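Local structure of pilus tip adhesin Cpa (Streptococcus pyogenes, 4C0Z) at residues Q52-N57 with V129-I134; Q100-I105 with Y136-S141. The protein forms part of the pilus tip and can bind covalently to host-cell surface targets through reactive thioester bonds, thereby mediating adhesion of streptococcal pili. All coordinates share one frame; numbering follows the deposited sequence.

Contact 1 (Q52-N57 with V129-I134); sequences QAYCFN and VTQNAI. With SPD (spermidine), chain B.
At the thioester site of the Cpa N-terminal domain, C55 and Y54 of strand 51-56 lie against Q131, T130 and I134 of helix 123-138. C55 is the cysteine of the Cys-Gln thioester, whose glutamine is Q204. The Q131 side-chain amide bonds to both the backbone N and the backbone O of C55. C55 N donates to OE1 of Q131 at 3.0 Å, nearly straight and on a carbonyl lone pair, while Q131 NE2 returns a bond to C55 O at 2.9 Å, more bent, at 136°. A glutamine suits the place because one flat group offers an acceptor and a donor to the same residue. Its CG lies anti to the backbone N (chi1 -178°) and the chain bends at chi2, which carries the amide across to the strand. OE1 also approaches the sulfur, with C55 SG 3.5 Å from Q131 OE1, and SG lies 3.7 Å from C9 of the bound spermidine, whose N10 donates to N57 O at 3.2 Å.

The ring of Y54 carries the rest of the contact. T130 sets its methyl CG2 over one face, 3.9 Å from the Y54 ring centroid, a CH-pi contact. I134 CG1 packs 4.2 Å from Y54 CB. Q131 OE1 is a polar neighbour at the ring edge. The hydroxyl of Y54 bonds to Y110 O, and T130 OG1 to A126 O, so both polar groups are satisfied inside a buried contact. The fold here is an antiparallel barrel whose strand 51-56, bearing the thioester cysteine, packs against helix 123-138.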
ATOM      1  N   GLN I  52       4.142   3.489 -20.259  1.00 48.11           N
ATOM      2  CA  GLN I  52       3.305   2.790 -19.275  1.00 45.26           C
ATOM      3  C   GLN I  52       4.185   2.488 -18.054  1.00 45.91           C
ATOM      4  O   GLN I  52       5.277   1.933 -18.203  1.00 46.40           O
ATOM      5  CB  GLN I  52       2.704   1.478 -19.860  1.00 48.17           C
ATOM      6  CG  GLN I  52       1.713   0.774 -18.924  1.00 40.92           C
ATOM      7  CD  GLN I  52       0.441   1.572 -18.723  1.00 48.77           C
ATOM      8  OE1 GLN I  52      -0.177   2.021 -19.685  1.00 49.42           O
ATOM      9  NE2 GLN I  52       0.020   1.772 -17.476  1.00 36.83           N
ATOM     10  N   ALA I  53       3.741   2.927 -16.871  1.00 39.32           N
ATOM     11  CA  ALA I  53       4.480   2.720 -15.622  1.00 37.58           C
ATOM     12  C   ALA I  53       3.677   1.914 -14.618  1.00 39.69           C
ATOM     13  O   ALA I  53       2.450   1.854 -14.700  1.00 38.65           O
ATOM     14  CB  ALA I  53       4.881   4.054 -15.012  1.00 36.86           C
ATOM     15  N   TYR I  54       4.392   1.254 -13.696  1.00 36.59           N
ATOM     16  CA  TYR I  54       3.837   0.472 -12.596  1.00 33.88           C
ATOM     17  C   TYR I  54       4.586   0.895 -11.351  1.00 35.59           C
ATOM     18  O   TYR I  54       5.785   1.190 -11.418  1.00 35.96           O
ATOM     19  CB  TYR I  54       3.956  -1.046 -12.865  1.00 36.09           C
ATOM     20  CG  TYR I  54       3.053  -1.487 -13.998  1.00 38.13           C
ATOM     21  CD1 TYR I  54       1.709  -1.775 -13.771  1.00 38.54           C
ATOM     22  CD2 TYR I  54       3.514  -1.513 -15.318  1.00 41.70           C
ATOM     23  CE1 TYR I  54       0.852  -2.111 -14.818  1.00 39.93           C
ATOM     24  CE2 TYR I  54       2.673  -1.876 -16.377  1.00 43.93           C
ATOM     25  CZ  TYR I  54       1.338  -2.171 -16.122  1.00 51.84           C
ATOM     26  OH  TYR I  54       0.501  -2.561 -17.147  1.00 49.98           O
ATOM     27  N   CYS I  55       3.883   0.958 -10.225  1.00 30.53           N
ATOM     28  CA  CYS I  55       4.472   1.399  -8.974  1.00 30.03           C
ATOM     29  C   CYS I  55       4.970   0.267  -8.103  1.00 34.49           C
ATOM     30  O   CYS I  55       4.596  -0.891  -8.298  1.00 32.20           O
ATOM     31  CB  CYS I  55       3.497   2.293  -8.211  1.00 29.52           C
ATOM     32  SG  CYS I  55       1.995   1.450  -7.671  1.00 34.11           S
ATOM     33  N   PHE I  56       5.776   0.629  -7.101  1.00 33.31           N
ATOM     34  CA  PHE I  56       6.243  -0.232  -6.022  1.00 33.81           C
ATOM     35  C   PHE I  56       6.381   0.603  -4.755  1.00 37.40           C
ATOM     36  O   PHE I  56       6.271   1.823  -4.851  1.00 36.39           O
ATOM     37  CB  PHE I  56       7.468  -1.067  -6.387  1.00 37.47           C
ATOM     38  CG  PHE I  56       8.767  -0.385  -6.711  1.00 39.50           C
ATOM     39  CD1 PHE I  56       9.005   0.118  -7.988  1.00 43.41           C
ATOM     40  CD2 PHE I  56       9.814  -0.391  -5.799  1.00 41.90           C
ATOM     41  CE1 PHE I  56      10.251   0.654  -8.324  1.00 45.38           C
ATOM     42  CE2 PHE I  56      11.061   0.149  -6.136  1.00 46.33           C
ATOM     43  CZ  PHE I  56      11.274   0.659  -7.398  1.00 44.30           C
ATOM     44  N   ASN I  57       6.574  -0.036  -3.571  1.00 33.01           N
ATOM     45  CA  ASN I  57       6.587   0.554  -2.218  1.00 29.57           C
ATOM     46  C   ASN I  57       5.135   0.778  -1.800  1.00 30.66           C
ATOM     47  O   ASN I  57       4.625   1.900  -1.852  1.00 27.47           O
ATOM     48  CB  ASN I  57       7.385   1.848  -2.099  1.00 30.59           C
ATOM     49  CG  ASN I  57       8.794   1.781  -2.650  1.00 43.34           C
ATOM     50  OD1 ASN I  57       9.122   2.423  -3.637  1.00 37.28           O
ATOM     51  ND2 ASN I  57       9.657   1.042  -2.022  1.00 28.86           N
ATOM     52  N   VAL I 129      -4.143  -6.318 -13.270  1.00 46.33           N
ATOM     53  CA  VAL I 129      -3.525  -7.654 -13.186  1.00 48.89           C
ATOM     54  C   VAL I 129      -1.996  -7.514 -13.209  1.00 53.04           C
ATOM     55  O   VAL I 129      -1.316  -8.077 -12.336  1.00 53.79           O
ATOM     56  CB  VAL I 129      -4.029  -8.619 -14.292  1.00 56.75           C
ATOM     57  CG1 VAL I 129      -3.213  -9.908 -14.335  1.00 59.16           C
ATOM     58  CG2 VAL I 129      -5.496  -8.943 -14.097  1.00 57.33           C
ATOM     59  N   THR I 130      -1.468  -6.756 -14.191  1.00 48.46           N
ATOM     60  CA  THR I 130      -0.029  -6.514 -14.353  1.00 48.17           C
ATOM     61  C   THR I 130       0.570  -5.899 -13.080  1.00 48.20           C
ATOM     62  O   THR I 130       1.591  -6.387 -12.584  1.00 49.98           O
ATOM     63  CB  THR I 130       0.245  -5.677 -15.602  1.00 50.19           C
ATOM     64  OG1 THR I 130      -0.474  -6.239 -16.701  1.00 56.28           O
ATOM     65  CG2 THR I 130       1.732  -5.592 -15.934  1.00 47.57           C
ATOM     66  N   GLN I 131      -0.090  -4.862 -12.544  1.00 39.56           N
ATOM     67  CA  GLN I 131       0.322  -4.179 -11.320  1.00 35.50           C
ATOM     68  C   GLN I 131       0.406  -5.136 -10.128  1.00 37.84           C
ATOM     69  O   GLN I 131       1.377  -5.081  -9.368  1.00 37.03           O
ATOM     70  CB  GLN I 131      -0.586  -2.975 -11.026  1.00 33.45           C
ATOM     71  CG  GLN I 131      -0.197  -2.168  -9.769  1.00 33.23           C
ATOM     72  CD  GLN I 131       1.142  -1.501  -9.922  1.00 38.62           C
ATOM     73  OE1 GLN I 131       1.238  -0.421 -10.490  1.00 31.14           O
ATOM     74  NE2 GLN I 131       2.213  -2.148  -9.459  1.00 31.28           N
ATOM     75  N   ASN I 132      -0.601  -6.016  -9.992  1.00 35.50           N
ATOM     76  CA  ASN I 132      -0.647  -7.033  -8.946  1.00 36.95           C
ATOM     77  C   ASN I 132       0.474  -8.050  -9.082  1.00 44.31           C
ATOM     78  O   ASN I 132       1.053  -8.428  -8.074  1.00 45.04           O
ATOM     79  CB  ASN I 132      -2.022  -7.679  -8.860  1.00 40.03           C
ATOM     80  CG  ASN I 132      -2.910  -6.894  -7.919  1.00 59.65           C
ATOM     81  OD1 ASN I 132      -3.007  -7.222  -6.750  1.00 53.87           O
ATOM     82  ND2 ASN I 132      -3.467  -5.761  -8.355  1.00 51.48           N
ATOM     83  N   ALA I 133       0.842  -8.421 -10.322  1.00 43.60           N
ATOM     84  CA  ALA I 133       1.965  -9.320 -10.589  1.00 44.92           C
ATOM     85  C   ALA I 133       3.300  -8.609 -10.245  1.00 45.11           C
ATOM     86  O   ALA I 133       4.182  -9.218  -9.637  1.00 43.23           O
ATOM     87  CB  ALA I 133       1.944  -9.773 -12.039  1.00 48.67           C
ATOM     88  N   ILE I 134       3.416  -7.314 -10.575  1.00 41.33           N
ATOM     89  CA  ILE I 134       4.582  -6.486 -10.223  1.00 40.73           C
ATOM     90  C   ILE I 134       4.773  -6.416  -8.684  1.00 41.89           C
ATOM     91  O   ILE I 134       5.872  -6.704  -8.194  1.00 42.43           O
ATOM     92  CB  ILE I 134       4.492  -5.067 -10.876  1.00 41.98           C
ATOM     93  CG1 ILE I 134       4.699  -5.133 -12.443  1.00 44.41           C
ATOM     94  CG2 ILE I 134       5.449  -4.058 -10.208  1.00 39.11           C
ATOM     95  CD1 ILE I 134       6.095  -5.579 -12.935  1.00 54.09           C
TER
HETATM   96  N1  SPD B1221      -3.246   2.294   2.952  1.00 28.40           N
HETATM   97  C2  SPD B1221      -1.874   2.325   3.445  1.00 25.56           C
HETATM   98  C3  SPD B1221      -0.884   2.454   2.275  1.00 24.17           C
HETATM   99  C4  SPD B1221      -1.378   3.406   1.200  1.00 27.71           C
HETATM  100  C5  SPD B1221      -0.413   3.265   0.027  1.00 30.36           C
HETATM  101  N6  SPD B1221      -1.117   3.049  -1.225  1.00 32.39           N
HETATM  102  C7  SPD B1221      -0.195   3.084  -2.393  1.00 27.29           C
HETATM  103  C8  SPD B1221       0.051   1.634  -2.927  1.00 29.43           C
HETATM  104  C9  SPD B1221       1.048   1.664  -4.126  1.00 36.77           C
HETATM  105  N10 SPD B1221       2.254   2.455  -3.857  1.00 40.81           N

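Contact 2 (Q100-I105 with Y136-S141)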
ATOM      1  N   GLN I 100      14.662  -9.947 -13.961  1.00 67.89           N
ATOM      2  CA  GLN I 100      14.190 -10.848 -15.030  1.00 69.22           C
ATOM      3  C   GLN I 100      12.712 -11.171 -14.912  1.00 68.11           C
ATOM      4  O   GLN I 100      12.001 -11.156 -15.918  1.00 67.60           O
ATOM      5  CB  GLN I 100      15.029 -12.139 -15.102  1.00 74.05           C
ATOM      6  CG  GLN I 100      16.457 -11.905 -15.586  1.00 89.55           C
ATOM      7  CD  GLN I 100      17.466 -11.633 -14.487  1.00 98.83           C
ATOM      8  OE1 GLN I 100      17.138 -11.283 -13.347  1.00 84.45           O
ATOM      9  NE2 GLN I 100      18.738 -11.783 -14.820  1.00 93.71           N
ATOM     10  N   ASN I 101      12.249 -11.415 -13.676  1.00 61.78           N
ATOM     11  CA  ASN I 101      10.847 -11.693 -13.388  1.00 59.60           C
ATOM     12  C   ASN I 101       9.967 -10.496 -13.701  1.00 58.96           C
ATOM     13  O   ASN I 101       8.922 -10.656 -14.332  1.00 58.01           O
ATOM     14  CB  ASN I 101      10.665 -12.165 -11.949  1.00 59.57           C
ATOM     15  CG  ASN I 101      11.103 -13.592 -11.759  1.00 81.58           C
ATOM     16  OD1 ASN I 101      10.959 -14.445 -12.643  1.00 75.63           O
ATOM     17  ND2 ASN I 101      11.666 -13.882 -10.609  1.00 75.15           N
ATOM     18  N   ILE I 102      10.419  -9.295 -13.307  1.00 53.89           N
ATOM     19  CA  ILE I 102       9.713  -8.046 -13.543  1.00 50.71           C
ATOM     20  C   ILE I 102       9.627  -7.783 -15.049  1.00 55.47           C
ATOM     21  O   ILE I 102       8.528  -7.526 -15.556  1.00 53.74           O
ATOM     22  CB  ILE I 102      10.314  -6.880 -12.701  1.00 51.35           C
ATOM     23  CG1 ILE I 102       9.908  -7.040 -11.208  1.00 50.18           C
ATOM     24  CG2 ILE I 102       9.873  -5.506 -13.237  1.00 47.35           C
ATOM     25  CD1 ILE I 102      10.827  -6.422 -10.222  1.00 53.69           C
ATOM     26  N   LEU I 103      10.762  -7.922 -15.759  1.00 55.90           N
ATOM     27  CA  LEU I 103      10.845  -7.763 -17.219  1.00 58.57           C
ATOM     28  C   LEU I 103       9.886  -8.703 -17.939  1.00 64.07           C
ATOM     29  O   LEU I 103       9.204  -8.270 -18.876  1.00 63.53           O
ATOM     30  CB  LEU I 103      12.266  -7.984 -17.731  1.00 62.41           C
ATOM     31  CG  LEU I 103      13.064  -6.748 -18.180  1.00 67.42           C
ATOM     32  CD1 LEU I 103      14.332  -7.164 -18.879  1.00 70.24           C
ATOM     33  CD2 LEU I 103      12.262  -5.845 -19.106  1.00 70.84           C
ATOM     34  N   ARG I 104       9.818  -9.985 -17.491  1.00 62.04           N
ATOM     35  CA  ARG I 104       8.903 -10.985 -18.059  1.00 64.51           C
ATOM     36  C   ARG I 104       7.437 -10.572 -17.898  1.00 66.36           C
ATOM     37  O   ARG I 104       6.649 -10.761 -18.826  1.00 67.36           O
ATOM     38  CB  ARG I 104       9.126 -12.376 -17.455  1.00 66.37           C
ATOM     39  CG  ARG I 104      10.072 -13.221 -18.264  1.00 80.77           C
ATOM     40  CD  ARG I 104      10.120 -14.667 -17.804  1.00 96.64           C
ATOM     41  NE  ARG I 104      10.731 -14.807 -16.482  1.00102.62           N
ATOM     42  CZ  ARG I 104      12.036 -14.958 -16.264  1.00118.77           C
ATOM     43  NH1 ARG I 104      12.889 -14.976 -17.280  1.00112.28           N
ATOM     44  NH2 ARG I 104      12.496 -15.083 -15.028  1.00102.91           N
ATOM     45  N   ILE I 105       7.083  -9.983 -16.735  1.00 59.98           N
ATOM     46  CA  ILE I 105       5.730  -9.513 -16.445  1.00 57.90           C
ATOM     47  C   ILE I 105       5.380  -8.359 -17.369  1.00 63.76           C
ATOM     48  O   ILE I 105       4.290  -8.360 -17.932  1.00 65.26           O
ATOM     49  CB  ILE I 105       5.533  -9.142 -14.948  1.00 56.60           C
ATOM     50  CG1 ILE I 105       5.554 -10.405 -14.067  1.00 57.50           C
ATOM     51  CG2 ILE I 105       4.232  -8.339 -14.725  1.00 54.77           C
ATOM     52  CD1 ILE I 105       5.760 -10.104 -12.603  1.00 60.27           C
ATOM     53  N   TYR I 136       3.746  -8.442  -6.412  1.00 34.51           N
ATOM     54  CA  TYR I 136       4.119  -9.757  -5.914  1.00 36.30           C
ATOM     55  C   TYR I 136       5.662  -9.836  -5.797  1.00 43.26           C
ATOM     56  O   TYR I 136       6.178 -10.367  -4.818  1.00 41.96           O
ATOM     57  CB  TYR I 136       3.574 -10.856  -6.863  1.00 39.72           C
ATOM     58  CG  TYR I 136       3.971 -12.263  -6.479  1.00 43.40           C
ATOM     59  CD1 TYR I 136       3.296 -12.950  -5.476  1.00 45.80           C
ATOM     60  CD2 TYR I 136       5.011 -12.914  -7.129  1.00 46.57           C
ATOM     61  CE1 TYR I 136       3.655 -14.251  -5.125  1.00 50.76           C
ATOM     62  CE2 TYR I 136       5.383 -14.213  -6.783  1.00 49.92           C
ATOM     63  CZ  TYR I 136       4.706 -14.875  -5.776  1.00 57.19           C
ATOM     64  OH  TYR I 136       5.075 -16.144  -5.417  1.00 61.45           O
ATOM     65  N   TYR I 137       6.388  -9.271  -6.780  1.00 42.26           N
ATOM     66  CA  TYR I 137       7.851  -9.300  -6.775  1.00 43.54           C
ATOM     67  C   TYR I 137       8.489  -8.116  -6.064  1.00 46.10           C
ATOM     68  O   TYR I 137       9.428  -8.314  -5.300  1.00 47.43           O
ATOM     69  CB  TYR I 137       8.408  -9.450  -8.201  1.00 46.61           C
ATOM     70  CG  TYR I 137       8.216 -10.849  -8.745  1.00 51.77           C
ATOM     71  CD1 TYR I 137       9.042 -11.896  -8.341  1.00 55.48           C
ATOM     72  CD2 TYR I 137       7.169 -11.142  -9.614  1.00 53.95           C
ATOM     73  CE1 TYR I 137       8.836 -13.197  -8.800  1.00 58.28           C
ATOM     74  CE2 TYR I 137       6.970 -12.434 -10.104  1.00 57.99           C
ATOM     75  CZ  TYR I 137       7.805 -13.457  -9.693  1.00 64.83           C
ATOM     76  OH  TYR I 137       7.575 -14.722 -10.168  1.00 68.78           O
ATOM     77  N   THR I 138       8.009  -6.903  -6.314  1.00 39.42           N
ATOM     78  CA  THR I 138       8.614  -5.696  -5.742  1.00 37.13           C
ATOM     79  C   THR I 138       8.361  -5.498  -4.247  1.00 39.56           C
ATOM     80  O   THR I 138       9.186  -4.891  -3.561  1.00 37.57           O
ATOM     81  CB  THR I 138       8.129  -4.460  -6.488  1.00 37.13           C
ATOM     82  OG1 THR I 138       6.724  -4.316  -6.293  1.00 35.00           O
ATOM     83  CG2 THR I 138       8.496  -4.475  -7.958  1.00 37.44           C
ATOM     84  N   ASP I 139       7.207  -5.965  -3.759  1.00 36.08           N
ATOM     85  CA  ASP I 139       6.788  -5.752  -2.377  1.00 34.21           C
ATOM     86  C   ASP I 139       6.438  -7.032  -1.636  1.00 40.79           C
ATOM     87  O   ASP I 139       5.917  -6.959  -0.526  1.00 40.71           O
ATOM     88  CB  ASP I 139       5.590  -4.795  -2.381  1.00 32.62           C
ATOM     89  CG  ASP I 139       5.991  -3.369  -2.649  1.00 34.28           C
ATOM     90  OD1 ASP I 139       6.064  -2.986  -3.843  1.00 38.78           O
ATOM     91  OD2 ASP I 139       6.318  -2.655  -1.675  1.00 33.78           O
ATOM     92  N   SER I 140       6.733  -8.194  -2.235  1.00 40.72           N
ATOM     93  CA  SER I 140       6.415  -9.523  -1.691  1.00 42.74           C
ATOM     94  C   SER I 140       4.935  -9.596  -1.257  1.00 45.94           C
ATOM     95  O   SER I 140       4.628 -10.107  -0.172  1.00 45.11           O
ATOM     96  CB  SER I 140       7.374  -9.917  -0.562  1.00 45.73           C
ATOM     97  OG  SER I 140       8.725  -9.882  -0.987  1.00 52.46           O
ATOM     98  N   SER I 141       4.020  -9.027  -2.083  1.00 42.43           N
ATOM     99  CA  SER I 141       2.599  -9.056  -1.742  1.00 41.81           C
ATOM    100  C   SER I 141       2.078 -10.487  -1.789  1.00 49.55           C
ATOM    101  O   SER I 141       2.465 -11.267  -2.666  1.00 52.52           O
ATOM    102  CB  SER I 141       1.778  -8.106  -2.600  1.00 44.28           C
ATOM    103  OG  SER I 141       1.597  -8.628  -3.903  1.00 64.55           O
TER
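N101, I102 and I105 of helix 98-108 pack against Y137 and T138 in the last turn of helix 123-138, a buried helix-to-helix contact within the thioester domain. No hydrogen bond crosses it; the contact is made by packing, much of it on the ring of Y137.

The stacking comes first. Y137 turns one ring face to N101, whose CB sits 3.8 Å from the Y137 ring centroid, close to the ring normal, as a CH-pi contact. The N101 amide lies stacked over the same face with its plane 29° from that of the ring, and ND2 comes 3.4 Å from Y137 CE1. Y136 CD2 meets the opposite face, offset toward its rim, so both faces have a neighbour. A short flat amide suits N101: its CB sits over the ring centre and its amide lies nearly along the face, while OD1 can accept from R104.

The aliphatic contacts follow. I105 reaches the ring obliquely with CD1, 3.5 Å from Y137 CD2. I102 runs past Y137 in the opposite direction, its CG1 4.1 Å from Y137 CB, and its CD1 ends 3.8 Å from T138 CG2. Isoleucine suits both places because the long branch ends in a methyl that reaches across, to the ring or to T138.

The polar bond runs along one helix: R104 NH2 donates to N101 OD1 at 2.9 Å, nearly straight (160°), from above the carbonyl plane and in line with the guanidinium plane.

Overall arrangement
From the N terminus the chain passes 52-57 on strand 51-56, then 100-105 on helix 98-108, and finally 129-134 and 136-141, both on or just after helix 123-138. Contact 1 closes a loop of 71 residues and contact 2 one of 30; because their segments alternate, the two loops cross rather than nest. Helix 123-138 is the shared element, meeting the barrel strand through its middle turns and the preceding helix through its C-terminal end. The contacts also touch directly: D139 OD1 accepts a probable hydrogen bond from N57 N, and I105 CD1 packs against A133 O. Separately, D139 OD2 accepts a hydrogen bond from the N of L58, a residue of the spermidine pocket.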